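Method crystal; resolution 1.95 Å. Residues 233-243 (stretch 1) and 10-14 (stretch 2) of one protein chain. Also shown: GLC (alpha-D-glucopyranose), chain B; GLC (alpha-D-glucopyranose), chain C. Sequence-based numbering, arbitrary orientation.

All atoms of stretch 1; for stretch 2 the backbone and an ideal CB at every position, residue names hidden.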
# COMPACT_ATOMS: atom_id res chain seq x y z
N GLY A 233 -4.32 -4.78 3.84
CA GLY A 233 -3.24 -5.40 3.12
C GLY A 233 -2.27 -6.18 3.99
O GLY A 233 -2.39 -6.20 5.23
N PRO A 234 -1.28 -6.80 3.34
CA PRO A 234 -0.41 -7.78 4.00
C PRO A 234 0.50 -7.19 5.09
O PRO A 234 1.01 -7.93 5.93
CB PRO A 234 0.40 -8.38 2.84
CG PRO A 234 0.35 -7.36 1.78
CD PRO A 234 -0.95 -6.66 1.91
N TRP A 235 0.69 -5.87 5.07
CA TRP A 235 1.38 -5.15 6.14
C TRP A 235 0.76 -5.35 7.52
O TRP A 235 1.42 -5.06 8.52
CB TRP A 235 1.43 -3.64 5.86
CG TRP A 235 0.09 -3.05 5.60
CD1 TRP A 235 -0.83 -2.64 6.53
CD2 TRP A 235 -0.49 -2.85 4.32
NE1 TRP A 235 -1.98 -2.19 5.88
CE2 TRP A 235 -1.78 -2.31 4.53
CE3 TRP A 235 -0.05 -3.08 3.01
CZ2 TRP A 235 -2.62 -1.96 3.47
CZ3 TRP A 235 -0.88 -2.73 1.96
CH2 TRP A 235 -2.16 -2.19 2.20
N ALA A 236 -0.50 -5.78 7.57
CA ALA A 236 -1.26 -5.94 8.82
C ALA A 236 -1.19 -7.38 9.37
O ALA A 236 -1.56 -7.62 10.52
CB ALA A 236 -2.73 -5.54 8.57
N LEU A 237 -0.70 -8.30 8.55
CA LEU A 237 -0.74 -9.73 8.83
C LEU A 237 0.19 -10.16 9.95
O LEU A 237 -0.13 -11.12 10.64
CB LEU A 237 -0.45 -10.55 7.57
CG LEU A 237 -1.54 -10.47 6.51
CD1 LEU A 237 -1.24 -11.32 5.27
CD2 LEU A 237 -2.92 -10.82 7.08
N GLY A 238 1.31 -9.45 10.13
CA GLY A 238 2.23 -9.71 11.23
C GLY A 238 1.50 -9.69 12.57
O GLY A 238 1.59 -10.64 13.35
N ASP A 239 0.74 -8.62 12.79
CA ASP A 239 -0.02 -8.45 14.03
C ASP A 239 -1.22 -9.39 14.12
O ASP A 239 -1.57 -9.80 15.22
CB ASP A 239 -0.47 -7.01 14.20
CG ASP A 239 0.70 -6.04 14.34
OD1 ASP A 239 1.62 -6.34 15.13
OD2 ASP A 239 0.69 -4.96 13.69
N TYR A 240 -1.81 -9.76 12.98
CA TYR A 240 -2.85 -10.80 12.95
C TYR A 240 -2.31 -12.21 13.24
O TYR A 240 -2.98 -12.99 13.95
CB TYR A 240 -3.65 -10.83 11.62
CG TYR A 240 -4.29 -9.51 11.20
CD1 TYR A 240 -4.41 -8.44 12.10
CD2 TYR A 240 -4.79 -9.34 9.91
CE1 TYR A 240 -4.97 -7.23 11.72
CE2 TYR A 240 -5.36 -8.13 9.52
CZ TYR A 240 -5.45 -7.08 10.43
OH TYR A 240 -6.00 -5.88 10.07
N LYS A 241 -1.15 -12.56 12.68
CA LYS A 241 -0.48 -13.82 13.00
C LYS A 241 -0.13 -13.85 14.50
O LYS A 241 -0.36 -14.85 15.17
CB LYS A 241 0.80 -14.03 12.16
CG LYS A 241 0.60 -14.27 10.67
CD LYS A 241 1.94 -14.24 9.92
CE LYS A 241 1.78 -14.74 8.48
NZ LYS A 241 3.05 -14.72 7.69
N LYS A 242 0.38 -12.74 15.01
CA LYS A 242 0.79 -12.64 16.42
C LYS A 242 -0.39 -12.75 17.40
O LYS A 242 -0.26 -13.36 18.47
CB LYS A 242 1.55 -11.34 16.68
CG LYS A 242 2.19 -11.23 18.06
CD LYS A 242 2.94 -9.90 18.23
CE LYS A 242 3.11 -9.54 19.71
NZ LYS A 242 3.93 -8.30 19.94
N ALA A 243 -1.53 -12.19 17.02
CA ALA A 243 -2.76 -12.33 17.80
C ALA A 243 -3.48 -13.65 17.49
O ALA A 243 -4.59 -13.87 17.95
CB ALA A 243 -3.69 -11.15 17.56
N UNK A 10 6.09 -2.01 12.26
CA UNK A 10 5.87 -2.35 13.65
C UNK A 10 5.77 -3.83 13.79
O UNK A 10 5.90 -4.57 12.81
CB UNK A 10 4.61 -1.67 14.20
N UNK A 11 5.59 -4.28 15.04
CA UNK A 11 5.33 -5.66 15.33
C UNK A 11 6.41 -6.60 14.85
O UNK A 11 7.60 -6.26 14.91
CB UNK A 11 3.99 -6.06 14.71
N UNK A 12 6.01 -7.80 14.40
CA UNK A 12 6.93 -8.78 13.81
C UNK A 12 7.81 -8.24 12.68
O UNK A 12 8.99 -8.63 12.57
CB UNK A 12 6.12 -9.97 13.28
N UNK A 13 7.27 -7.35 11.83
CA UNK A 13 8.08 -6.78 10.74
C UNK A 13 9.23 -5.96 11.26
O UNK A 13 10.36 -6.08 10.75
CB UNK A 13 7.21 -5.91 9.82
N UNK A 14 8.94 -5.13 12.26
CA UNK A 14 9.94 -4.33 12.94
C UNK A 14 10.98 -5.21 13.63
O UNK A 14 12.17 -4.90 13.60
CB UNK A 14 9.27 -3.40 13.96
C1 GLC B . -0.39 1.08 3.47
C2 GLC B . 0.34 0.93 2.15
C3 GLC B . 0.65 2.34 1.57
C4 GLC B . -0.58 3.23 1.50
C5 GLC B . -1.30 3.24 2.85
C6 GLC B . -2.63 4.01 2.75
O2 GLC B . 1.57 0.24 2.36
O3 GLC B . 1.24 2.22 0.30
O4 GLC B . -0.19 4.57 1.13
O5 GLC B . -1.56 1.90 3.30
O6 GLC B . -3.02 4.57 4.00
C1 GLC C . 1.82 0.99 8.29
C2 GLC C . 2.25 -0.03 7.24
C3 GLC C . 2.08 0.55 5.85
C4 GLC C . 0.62 0.98 5.66
C5 GLC C . 0.20 2.01 6.73
C6 GLC C . -1.31 2.31 6.65
O1 GLC C . 2.77 2.06 8.28
O2 GLC C . 3.61 -0.46 7.47
O3 GLC C . 2.47 -0.38 4.83
O4 GLC C . 0.51 1.67 4.43
O5 GLC C . 0.51 1.49 8.02
O6 GLC C . -1.72 3.23 7.68

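Stretch 1 runs from a loop through a 3-10 turn, 234-236, into a helix that ends at Lys242. Stretch 2 packs against the start of that helix, and the CA atoms nearest each other belong to Gly238 and position 12, 5.4 Å apart.

Position 10 has an extended backbone, with phi -135° and psi 179°. Its ideal CB points sideways to stretch 1 and lies 5.1 Å from Asp239 OD2. There is room for it, so stretch 1 sets little restriction here. Small or polar side chains would suit, and glycine is one choice among several. The deposited residue is Gly10. Its carbonyl accepts a backbone hydrogen bond from N of position 14, with 3.1 Å between that N and Gly10 O.

Position 11 is far more restricted. Phi is +59° and psi is -145°, and positive phi by itself favours glycine. The second argument is steric. An ideal CB would point toward stretch 1 and lie 2.4 Å from Asp239 OD1, which is a clash. Any side chain would therefore collide with the carboxylate as it stands. The deposited residue is Gly11. Without a CB, the backbone fits beside the acid, with Gly11 CA 3.8 Å from Asp239 OD1.

Position 12 points its CB toward Gly238, 4.4 Å from Gly238 CA. Gly238 has no side chain, so the helix surface is low here. Asp239 and the aliphatic start of Lys242 lie nearby. A compact nonpolar side chain would suit, such as alanine, valine or proline. The backbone angles, -52° and -37°, allow proline, and the first turn of a helix tolerates it well. The deposited residue is Pro12, which has the largest area covered by stretch 1 of the five positions. Its ring lies over the gap at Gly238: Pro12 CG is 3.5 Å from Gly238 O and 4.4 Å from Lys242 CB. Pro12 CD is 3.7 Å from Asp239 OD1. An ideal CB on Gly238 would lie 3.5 Å from Pro12 CD, close but not a clash.

Position 13 has helical angles. Its CB points sideways, and no atom of stretch 1 lies within 5.5 Å of it. A short side chain would leave this side empty. A longer one could reach the 3-10 turn, where Pro234 O can accept and Gly238 N has no backbone partner within the stretch. Glutamine could donate or accept here; glutamate could accept, and could meet the carbonyl through a water. The deposited residue is Glu13, whose end comes nearer than its CB. Glu13 OE2 stands 3.9 Å from Trp235 CA. The polar link is made through one water, whose O donates to Glu13 OE2 at 3.0 Å and to Pro234 O at 2.7 Å, and accepts from Gly238 N at 3.0 Å.

Position 14 continues the helix, with its CB out of reach of stretch 1. Many helix-compatible residues would suit. The deposited residue is Leu14, which makes no contact with stretch 1.

Stretch 2 (10-14) GGPEL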
# COMPACT_ATOMS: atom_id res chain seq x y z
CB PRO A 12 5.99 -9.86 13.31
CG PRO A 12 4.85 -9.81 14.27
CD PRO A 12 4.63 -8.34 14.48
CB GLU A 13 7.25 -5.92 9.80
CG GLU A 13 6.31 -6.70 8.90
CD GLU A 13 5.59 -5.79 7.90
OE1 GLU A 13 5.59 -4.57 8.11
OE2 GLU A 13 5.03 -6.29 6.90
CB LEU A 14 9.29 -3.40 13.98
CG LEU A 14 10.22 -2.47 14.77
CD1 LEU A 14 10.98 -1.52 13.83
CD2 LEU A 14 9.44 -1.71 15.86
O HOH W 1 2.77 -7.91 7.96
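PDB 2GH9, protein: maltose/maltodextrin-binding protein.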